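Local structure of DHHA1 domain protein (Clostridium perfringens, 3KEW) at residues A[18-23]-A[32-37]; A[115-120]-A[129-134]. The protein is a probable relative of alanyl-tRNA synthetase, likely acting in tRNA-linked chemistry, and binds a zinc ion in a site of histidine and cysteine residues. All coordinates share one frame; numbering follows the deposited sequence.

Both contacts are antiparallel beta hairpins, and in each the first strand carries one extra residue, a bulge. They hold different elements: contact 1 pairs strands 15-26 and 29-34 of a six-stranded barrel, while contact 2 pairs 116-121 with 126-131 in a four-stranded sheet beside helix 88-112. Their centres lie about 40 Å apart, on opposite sides of the chain's centre, and they do not touch. Both are partly buried, and each has three backbone hydrogen bonds. Contact 1 covers more surface and adds an aspartate-to-backbone bond and more aliphatic contacts; contact 2 adds a water bridge, its aspartate being engaged by an arginine outside.

Contact 1 (A[18-23]-A[32-37]); sequences GEIIEV and VLLDQT
The carboxylate of D35 and the peptide groups around E19 are the flat groups of this beta hairpin, part of an antiparallel barrel. The N-H of E19 lies above the D35 carboxylate plane, 36° out of it, and reaches OD2 across 2.6 Å. The E19 carbonyl, in contrast, receives D35 N within its own plane. D35 thus grips both polar groups of one residue, its side chain standing in for a backbone carbonyl; chi1 of 68° sets CG between its own N and carbonyl carbon, turned toward E19. Above the plane of the L33 carbonyl stands I21 N, bonded to L33 O at 2.9 Å.

I21 and E22 together face L33, a beta bulge in which the I21 backbone is nearly helical (psi -27°). L33 N bonds to E22 O, but E22 N is buried with no partner. Both neighbours clothe the leucine: I21 CG2 lies 4.1 Å and E22 CB 4.0 Å from L33 CB. Farther out, L33 meets Y69 of strand 67-72.

The other face carries I20, V23, V32 and L34. Beta-branched isoleucine and valine suit extended strands, and the side chains meet at about van der Waals distance: I20 CG2 meets V32 CB at 4.1 Å, V23 CG2 lies beside V32 CG1, and I20 CG1 touches L34 CD1 at 3.7 Å.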
loop_
_atom_site.group_PDB
_atom_site.type_symbol
_atom_site.label_atom_id
_atom_site.label_comp_id
_atom_site.label_asym_id
_atom_site.label_seq_id
_atom_site.Cartn_x
_atom_site.Cartn_y
_atom_site.Cartn_z
ATOM N N GLY A 18 8.691 9.730 18.860
ATOM C CA GLY A 18 9.889 9.744 18.041
ATOM C C GLY A 18 10.917 10.732 18.524
ATOM O O GLY A 18 10.595 11.701 19.222
ATOM N N GLU A 19 12.159 10.476 18.136
ATOM C CA GLU A 19 13.267 11.352 18.447
ATOM C C GLU A 19 13.970 11.712 17.156
ATOM O O GLU A 19 14.373 10.830 16.393
ATOM C CB GLU A 19 14.243 10.673 19.415
ATOM C CG GLU A 19 15.382 11.576 19.886
ATOM C CD GLU A 19 16.472 10.834 20.656
ATOM O OE1 GLU A 19 16.291 9.639 20.991
ATOM O OE2 GLU A 19 17.523 11.456 20.919
ATOM N N ILE A 20 14.100 13.014 16.925
ATOM C CA ILE A 20 14.816 13.536 15.776
ATOM C C ILE A 20 16.318 13.285 15.925
ATOM O O ILE A 20 16.943 13.750 16.875
ATOM C CB ILE A 20 14.514 15.039 15.553
ATOM C CG1 ILE A 20 13.065 15.217 15.084
ATOM C CG2 ILE A 20 15.474 15.626 14.525
ATOM C CD1 ILE A 20 12.590 16.653 14.979
ATOM N N ILE A 21 16.868 12.536 14.973
ATOM C CA ILE A 21 18.258 12.081 14.985
ATOM C C ILE A 21 19.170 12.996 14.137
ATOM O O ILE A 21 20.367 13.126 14.410
ATOM C CB ILE A 21 18.328 10.557 14.583
ATOM C CG1 ILE A 21 18.623 9.683 15.801
ATOM C CG2 ILE A 21 19.379 10.265 13.520
ATOM C CD1 ILE A 21 17.584 9.748 16.902
ATOM N N GLU A 22 18.581 13.654 13.136
ATOM C CA GLU A 22 19.312 14.537 12.221
ATOM C C GLU A 22 18.375 15.638 11.731
ATOM O O GLU A 22 17.185 15.392 11.547
ATOM C CB GLU A 22 19.859 13.716 11.042
ATOM C CG GLU A 22 20.692 14.483 10.011
ATOM C CD GLU A 22 21.022 13.646 8.780
ATOM O OE1 GLU A 22 21.791 12.669 8.900
ATOM O OE2 GLU A 22 20.516 13.969 7.685
ATOM N N VAL A 23 18.903 16.853 11.568
ATOM C CA VAL A 23 18.193 17.961 10.905
ATOM C C VAL A 23 19.075 18.579 9.812
ATOM O O VAL A 23 20.196 19.012 10.091
ATOM C CB VAL A 23 17.784 19.101 11.886
ATOM C CG1 VAL A 23 16.993 20.192 11.159
ATOM C CG2 VAL A 23 16.977 18.578 13.048
ATOM N N VAL A 32 14.210 15.914 8.342
ATOM C CA VAL A 32 14.589 15.216 9.579
ATOM C C VAL A 32 14.578 13.684 9.499
ATOM O O VAL A 32 13.768 13.077 8.789
ATOM C CB VAL A 32 13.773 15.696 10.834
ATOM C CG1 VAL A 32 13.867 17.211 11.012
ATOM C CG2 VAL A 32 12.309 15.240 10.784
ATOM N N LEU A 33 15.505 13.074 10.230
ATOM C CA LEU A 33 15.531 11.631 10.419
ATOM C C LEU A 33 14.974 11.372 11.815
ATOM O O LEU A 33 15.104 12.229 12.700
ATOM C CB LEU A 33 16.962 11.104 10.312
ATOM C CG LEU A 33 17.238 9.930 9.371
ATOM C CD1 LEU A 33 18.731 9.793 9.122
ATOM C CD2 LEU A 33 16.658 8.625 9.905
ATOM N N LEU A 34 14.340 10.213 11.999
ATOM C CA LEU A 34 13.753 9.815 13.287
ATOM C C LEU A 34 14.320 8.467 13.722
ATOM O O LEU A 34 14.755 7.679 12.877
ATOM C CB LEU A 34 12.230 9.714 13.181
ATOM C CG LEU A 34 11.294 10.838 13.642
ATOM C CD1 LEU A 34 11.764 12.231 13.266
ATOM C CD2 LEU A 34 9.904 10.593 13.078
ATOM N N ASP A 35 14.334 8.218 15.035
ATOM C CA ASP A 35 14.799 6.936 15.574
ATOM C C ASP A 35 13.881 5.785 15.143
ATOM O O ASP A 35 14.351 4.696 14.798
ATOM C CB ASP A 35 14.976 6.995 17.107
ATOM C CG ASP A 35 13.647 7.131 17.879
ATOM O OD1 ASP A 35 13.418 6.311 18.791
ATOM O OD2 ASP A 35 12.839 8.041 17.594
ATOM N N GLN A 36 12.576 6.061 15.143
ATOM C CA GLN A 36 11.543 5.134 14.671
ATOM C C GLN A 36 10.462 5.925 13.952
ATOM O O GLN A 36 10.126 7.036 14.360
ATOM C CB GLN A 36 10.948 4.321 15.833
ATOM C CG GLN A 36 10.144 5.095 16.879
ATOM C CD GLN A 36 9.756 4.235 18.070
ATOM O OE1 GLN A 36 9.828 3.005 18.020
ATOM N NE2 GLN A 36 9.352 4.881 19.152
ATOM N N THR A 37 9.928 5.370 12.871
ATOM C CA THR A 37 8.873 6.074 12.142
ATOM C C THR A 37 7.751 5.159 11.645
ATOM O O THR A 37 7.982 4.014 11.249
ATOM C CB THR A 37 9.441 6.996 11.020
ATOM O OG1 THR A 37 8.405 7.854 10.528
ATOM C CG2 THR A 37 10.057 6.194 9.871
#

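Contact 2 (A[115-120]-A[129-134]); sequences NTCGFH and DIVGFL
N115 and V131 begin the pairing of a beta hairpin whose first strand, 116-121, is an edge of a four-stranded antiparallel sheet within this chain. Three backbone hydrogen bonds hold it: V131 N to N115 O at 2.8 Å, C117 N to D129 O at 3.0 Å, and D129 N to G118 O. C117 and G118 both face D129, so the first strand has a beta bulge here, and the buried G118 N has no partner. CA-H groups of I130 and T116 add weaker contacts to the carbonyls of N115 and D129.

Side-chain packing is sparse. On one face T116 and I130 cross obliquely, the I130 CD1 methyl coming to 3.7 Å from the hydroxyl oxygen T116 OG1. I130 is buried, and its apolar branches suit the apolar F108 of helix 88-112 and I223 of strand 220-227. On the other side of the strands V131 CG2 touches C117 CB at 3.8 Å and also lies near SG; the sulfur in turn packs on D129 CB.

Among polar side chains, T116 CG2 lies 3.5 Å from D129 O, while OG1 is hydrogen-bonded to S105 OG of the helix; the T116 side chain is about 9 Å from the zinc ion. D129 sends OD2 to a salt bridge with R222, which ties the hairpin to strand 220-227. A CB on G118 would stand tightly against D129 OD2, so glycine accommodates the aspartate. Beyond the last backbone bond a water continues the pairing, accepting from N115 N at 2.9 Å and donating to V131 O at 3.1 Å.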
loop_
_atom_site.group_PDB
_atom_site.type_symbol
_atom_site.label_atom_id
_atom_site.label_comp_id
_atom_site.label_asym_id
_atom_site.label_seq_id
_atom_site.Cartn_x
_atom_site.Cartn_y
_atom_site.Cartn_z
ATOM N N ASN A 115 -4.874 -12.846 -16.234
ATOM C CA ASN A 115 -3.682 -12.317 -15.586
ATOM C C ASN A 115 -3.675 -10.793 -15.556
ATOM O O ASN A 115 -4.288 -10.165 -16.393
ATOM C CB ASN A 115 -2.429 -12.847 -16.296
ATOM C CG ASN A 115 -2.214 -14.324 -16.058
ATOM O OD1 ASN A 115 -1.693 -14.725 -15.016
ATOM N ND2 ASN A 115 -2.624 -15.145 -17.016
ATOM N N THR A 116 -2.988 -10.232 -14.562
ATOM C CA THR A 116 -2.755 -8.790 -14.422
ATOM C C THR A 116 -1.392 -8.469 -15.033
ATOM O O THR A 116 -0.438 -9.259 -14.906
ATOM C CB THR A 116 -2.792 -8.384 -12.924
ATOM O OG1 THR A 116 -4.079 -8.715 -12.397
ATOM C CG2 THR A 116 -2.507 -6.861 -12.694
ATOM N N CYS A 117 -1.313 -7.332 -15.717
ATOM C CA CYS A 117 -0.073 -6.897 -16.338
ATOM C C CYS A 117 0.272 -5.444 -16.001
ATOM O O CYS A 117 1.277 -4.920 -16.462
ATOM C CB CYS A 117 -0.128 -7.112 -17.858
ATOM S SG CYS A 117 -1.463 -6.239 -18.707
ATOM N N GLY A 118 -0.552 -4.807 -15.177
ATOM C CA GLY A 118 -0.297 -3.432 -14.745
ATOM C C GLY A 118 -1.284 -2.937 -13.715
ATOM O O GLY A 118 -2.352 -3.527 -13.533
ATOM N N PHE A 119 -0.912 -1.854 -13.035
ATOM C CA PHE A 119 -1.766 -1.190 -12.033
ATOM C C PHE A 119 -1.296 0.242 -11.819
ATOM O O PHE A 119 -0.129 0.562 -12.028
ATOM C CB PHE A 119 -1.815 -1.944 -10.687
ATOM C CG PHE A 119 -0.469 -2.449 -10.202
ATOM C CD1 PHE A 119 0.349 -1.651 -9.410
ATOM C CD2 PHE A 119 -0.042 -3.746 -10.515
ATOM C CE1 PHE A 119 1.589 -2.115 -8.961
ATOM C CE2 PHE A 119 1.193 -4.224 -10.069
ATOM C CZ PHE A 119 2.010 -3.405 -9.288
ATOM N N HIS A 120 -2.213 1.106 -11.424
ATOM C CA HIS A 120 -1.860 2.477 -11.077
ATOM C C HIS A 120 -2.737 2.910 -9.925
ATOM O O HIS A 120 -3.955 2.760 -9.987
ATOM C CB HIS A 120 -2.038 3.428 -12.262
ATOM C CG HIS A 120 -1.823 4.877 -11.915
ATOM N ND1 HIS A 120 -0.570 5.443 -11.812
ATOM C CD2 HIS A 120 -2.705 5.870 -11.648
ATOM C CE1 HIS A 120 -0.688 6.721 -11.498
ATOM N NE2 HIS A 120 -1.972 7.005 -11.388
ATOM N N ASP A 129 -4.821 -3.394 -14.950
ATOM C CA ASP A 129 -4.843 -3.876 -16.340
ATOM C C ASP A 129 -4.913 -5.393 -16.349
ATOM O O ASP A 129 -4.061 -6.049 -15.763
ATOM C CB ASP A 129 -3.586 -3.451 -17.105
ATOM C CG ASP A 129 -3.504 -1.944 -17.344
ATOM O OD1 ASP A 129 -4.409 -1.193 -16.930
ATOM O OD2 ASP A 129 -2.510 -1.508 -17.956
ATOM N N ILE A 130 -5.919 -5.943 -17.023
ATOM C CA ILE A 130 -6.075 -7.391 -17.131
ATOM C C ILE A 130 -5.781 -7.787 -18.575
ATOM O O ILE A 130 -6.242 -7.129 -19.497
ATOM C CB ILE A 130 -7.507 -7.841 -16.730
ATOM C CG1 ILE A 130 -7.925 -7.232 -15.378
ATOM C CG2 ILE A 130 -7.624 -9.357 -16.700
ATOM C CD1 ILE A 130 -7.120 -7.697 -14.162
ATOM N N VAL A 131 -5.013 -8.856 -18.764
ATOM C CA VAL A 131 -4.620 -9.288 -20.101
ATOM C C VAL A 131 -5.821 -9.852 -20.873
ATOM O O VAL A 131 -6.516 -10.753 -20.394
ATOM C CB VAL A 131 -3.476 -10.339 -20.069
ATOM C CG1 VAL A 131 -2.950 -10.579 -21.471
ATOM C CG2 VAL A 131 -2.342 -9.899 -19.156
ATOM N N GLY A 132 -6.053 -9.300 -22.061
ATOM C CA GLY A 132 -7.107 -9.771 -22.949
ATOM C C GLY A 132 -8.350 -8.906 -22.915
ATOM O O GLY A 132 -8.461 -7.978 -22.102
ATOM N N PHE A 133 -9.276 -9.209 -23.822
ATOM C CA PHE A 133 -10.590 -8.578 -23.848
ATOM C C PHE A 133 -11.458 -9.218 -22.770
ATOM O O PHE A 133 -11.426 -10.438 -22.567
ATOM C CB PHE A 133 -11.242 -8.733 -25.233
ATOM C CG PHE A 133 -12.718 -8.379 -25.269
ATOM C CD1 PHE A 133 -13.130 -7.044 -25.325
ATOM C CD2 PHE A 133 -13.694 -9.383 -25.257
ATOM C CE1 PHE A 133 -14.491 -6.709 -25.359
ATOM C CE2 PHE A 133 -15.055 -9.061 -25.288
ATOM C CZ PHE A 133 -15.453 -7.719 -25.339
ATOM N N LEU A 134 -12.222 -8.386 -22.076
ATOM C CA LEU A 134 -13.188 -8.867 -21.107
ATOM C C LEU A 134 -14.534 -8.240 -21.409
ATOM O O LEU A 134 -14.631 -7.029 -21.634
ATOM C CB LEU A 134 -12.762 -8.492 -19.687
ATOM C CG LEU A 134 -11.448 -9.003 -19.105
ATOM C CD1 LEU A 134 -11.161 -8.225 -17.835
ATOM C CD2 LEU A 134 -11.527 -10.487 -18.818
HETATM O O HOH W 1 -5.019 -13.164 -19.162
#